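Local structure of mandelate racemase/muconate lactonizing enzyme, C-terminal domain protein (Paracoccus denitrificans, 3N4E) at residues Tyr219-Glu224 with Thr244-Glu249. The protein belongs to the mandelate racemase branch of the enolase superfamily, binds divalent metal ions and may act as a metal-dependent hydro-lyase. Sequence-based numbering, arbitrary orientation.
Sequences YSWFEE and TVSAGE. With CA (calcium ion), chain C.
F222 and V245 pair across two neighbouring parallel strands, 221-223 and 244-246, which with helix 231-240 form a beta-alpha-beta unit of the enolase-superfamily barrel. Three backbone hydrogen bonds join the strands: F222 N gives to T244 O at 2.8 Å, S246 N to F222 O at 2.9 Å, and E224 N to S246 O, the last nearly straight at 171°.

F222 and V245 share the apolar face of the sheet, where the phenyl ring, its CG anti to the backbone N (chi1 -172°), lets CD2 of F222 touch CG2 of V245 at 4.3 Å, and is large enough to pack against helix 204-216 as well. W221, T244, E223 and S246 share the other. There the small S246 suits its place, since OG fits beside W221 CD1 at 3.3 Å while hydrogen-bonding Q269. W221 NE1 donates to E223 OE1 at 3.2 Å, in the ring plane and on the anti side of the carboxylate. A leucine in place of W221 would probably leave E223 OE1 without this donor and the carboxylate less firmly oriented, although K160 and Q269 also hold that oxygen.

At the strand ends carboxylates, the hard oxygen ligands calcium prefers, gather round a calcium ion. E223 OE2 and E249 OE2 each bind it at 2.3 Å, hence their closeness; their carboxylate planes stand 71° apart, and D197 is a further ligand. E249 OE1 pairs with K84 of a neighbouring subunit. Glycine suits G248 because a CB at its backbone angles would clash with the preceding carbonyl O. E224 is second-shell: its OE2, hydrogen-bonded to Q250, receives a bond from a water that also accepts from G248 N, while OE1 takes a 2.6 Å hydrogen bond from a water coordinated to the calcium.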
loop_
_atom_site.group_PDB
_atom_site.type_symbol
_atom_site.label_atom_id
_atom_site.label_comp_id
_atom_site.label_asym_id
_atom_site.label_seq_id
_atom_site.Cartn_x
_atom_site.Cartn_y
_atom_site.Cartn_z
ATOM N N TYR A 219 -9.216 -9.245 -29.227
ATOM C CA TYR A 219 -8.992 -10.529 -28.552
ATOM C C TYR A 219 -9.586 -10.512 -27.136
ATOM O O TYR A 219 -9.629 -9.463 -26.491
ATOM C CB TYR A 219 -7.501 -10.904 -28.524
ATOM C CG TYR A 219 -7.026 -11.650 -29.759
ATOM C CD1 TYR A 219 -7.118 -11.075 -31.030
ATOM C CD2 TYR A 219 -6.483 -12.923 -29.652
ATOM C CE1 TYR A 219 -6.703 -11.767 -32.160
ATOM C CE2 TYR A 219 -6.037 -13.615 -30.768
ATOM C CZ TYR A 219 -6.165 -13.041 -32.019
ATOM O OH TYR A 219 -5.736 -13.728 -33.133
ATOM N N SER A 220 -10.064 -11.667 -26.670
ATOM C CA SER A 220 -10.786 -11.730 -25.398
ATOM C C SER A 220 -9.898 -12.032 -24.193
ATOM O O SER A 220 -10.143 -11.514 -23.120
ATOM C CB SER A 220 -11.938 -12.729 -25.464
ATOM O OG SER A 220 -13.040 -12.167 -26.164
ATOM N N TRP A 221 -8.884 -12.878 -24.362
ATOM C CA TRP A 221 -7.902 -13.074 -23.290
ATOM C C TRP A 221 -6.493 -13.340 -23.785
ATOM O O TRP A 221 -6.287 -13.692 -24.943
ATOM C CB TRP A 221 -8.357 -14.132 -22.282
ATOM C CG TRP A 221 -8.142 -15.578 -22.663
ATOM C CD1 TRP A 221 -7.113 -16.373 -22.269
ATOM C CD2 TRP A 221 -9.001 -16.402 -23.465
ATOM N NE1 TRP A 221 -7.267 -17.641 -22.768
ATOM C CE2 TRP A 221 -8.417 -17.687 -23.513
ATOM C CE3 TRP A 221 -10.207 -16.178 -24.149
ATOM C CZ2 TRP A 221 -8.998 -18.752 -24.214
ATOM C CZ3 TRP A 221 -10.791 -17.242 -24.839
ATOM C CH2 TRP A 221 -10.180 -18.509 -24.868
ATOM N N PHE A 222 -5.537 -13.148 -22.880
ATOM C CA PHE A 222 -4.110 -13.155 -23.162
ATOM C C PHE A 222 -3.486 -14.069 -22.115
ATOM O O PHE A 222 -3.426 -13.722 -20.928
ATOM C CB PHE A 222 -3.586 -11.716 -23.032
ATOM C CG PHE A 222 -2.147 -11.512 -23.469
ATOM C CD1 PHE A 222 -1.463 -12.464 -24.218
ATOM C CD2 PHE A 222 -1.488 -10.327 -23.137
ATOM C CE1 PHE A 222 -0.152 -12.245 -24.619
ATOM C CE2 PHE A 222 -0.167 -10.090 -23.540
ATOM C CZ PHE A 222 0.501 -11.055 -24.290
ATOM N N GLU A 223 -3.047 -15.247 -22.555
ATOM C CA GLU A 223 -2.690 -16.328 -21.647
ATOM C C GLU A 223 -1.177 -16.415 -21.453
ATOM O O GLU A 223 -0.411 -16.383 -22.417
ATOM C CB GLU A 223 -3.286 -17.649 -22.158
ATOM C CG GLU A 223 -3.045 -18.890 -21.288
ATOM C CD GLU A 223 -3.946 -20.081 -21.661
ATOM O OE1 GLU A 223 -5.173 -19.896 -21.857
ATOM O OE2 GLU A 223 -3.421 -21.225 -21.757
ATOM N N GLU A 224 -0.767 -16.506 -20.188
ATOM C CA GLU A 224 0.645 -16.582 -19.788
ATOM C C GLU A 224 1.573 -15.638 -20.577
ATOM O O GLU A 224 2.479 -16.086 -21.280
ATOM C CB GLU A 224 1.150 -18.039 -19.841
ATOM C CG GLU A 224 0.548 -18.943 -18.752
ATOM C CD GLU A 224 1.414 -20.160 -18.444
ATOM O OE1 GLU A 224 1.522 -21.063 -19.303
ATOM O OE2 GLU A 224 1.976 -20.226 -17.325
ATOM N N THR A 244 -8.119 -9.459 -20.870
ATOM C CA THR A 244 -8.032 -10.308 -19.693
ATOM C C THR A 244 -6.785 -11.205 -19.742
ATOM O O THR A 244 -6.655 -12.065 -20.610
ATOM C CB THR A 244 -9.317 -11.147 -19.504
ATOM O OG1 THR A 244 -10.460 -10.284 -19.508
ATOM C CG2 THR A 244 -9.272 -11.882 -18.168
ATOM N N VAL A 245 -5.862 -10.981 -18.816
ATOM C CA VAL A 245 -4.673 -11.802 -18.726
ATOM C C VAL A 245 -5.028 -13.041 -17.899
ATOM O O VAL A 245 -5.615 -12.916 -16.819
ATOM C CB VAL A 245 -3.488 -10.997 -18.109
ATOM C CG1 VAL A 245 -2.347 -11.901 -17.620
ATOM C CG2 VAL A 245 -2.965 -9.970 -19.096
ATOM N N SER A 246 -4.691 -14.225 -18.409
ATOM C CA SER A 246 -4.947 -15.476 -17.680
ATOM C C SER A 246 -3.676 -16.288 -17.402
ATOM O O SER A 246 -2.724 -16.274 -18.189
ATOM C CB SER A 246 -5.960 -16.337 -18.429
ATOM O OG SER A 246 -5.385 -16.948 -19.575
ATOM N N ALA A 247 -3.666 -16.987 -16.280
ATOM C CA ALA A 247 -2.512 -17.806 -15.869
ATOM C C ALA A 247 -3.047 -18.833 -14.903
ATOM O O ALA A 247 -4.216 -18.775 -14.530
ATOM C CB ALA A 247 -1.437 -16.943 -15.177
ATOM N N GLY A 248 -2.194 -19.758 -14.482
ATOM C CA GLY A 248 -2.573 -20.724 -13.461
ATOM C C GLY A 248 -2.315 -22.175 -13.830
ATOM O O GLY A 248 -2.347 -23.050 -12.960
ATOM N N GLU A 249 -2.066 -22.436 -15.110
ATOM C CA GLU A 249 -1.823 -23.802 -15.556
ATOM C C GLU A 249 -0.563 -24.368 -14.927
ATOM O O GLU A 249 -0.476 -25.569 -14.726
ATOM C CB GLU A 249 -1.814 -23.929 -17.086
ATOM C CG GLU A 249 -0.628 -23.304 -17.822
ATOM C CD GLU A 249 -0.828 -23.306 -19.331
ATOM O OE1 GLU A 249 -0.087 -24.016 -20.055
ATOM O OE2 GLU A 249 -1.746 -22.615 -19.812
HETATM CA CA CA C . -1.633 -22.562 -22.109
HETATM O O HOH W 1 0.461 -20.514 -14.917
HETATM O O HOH W 2 -0.164 -21.000 -21.326
HETATM O O HOH W 3 -0.389 -24.869 -23.109
HETATM O O HOH W 4 -3.238 -24.516 -22.947
#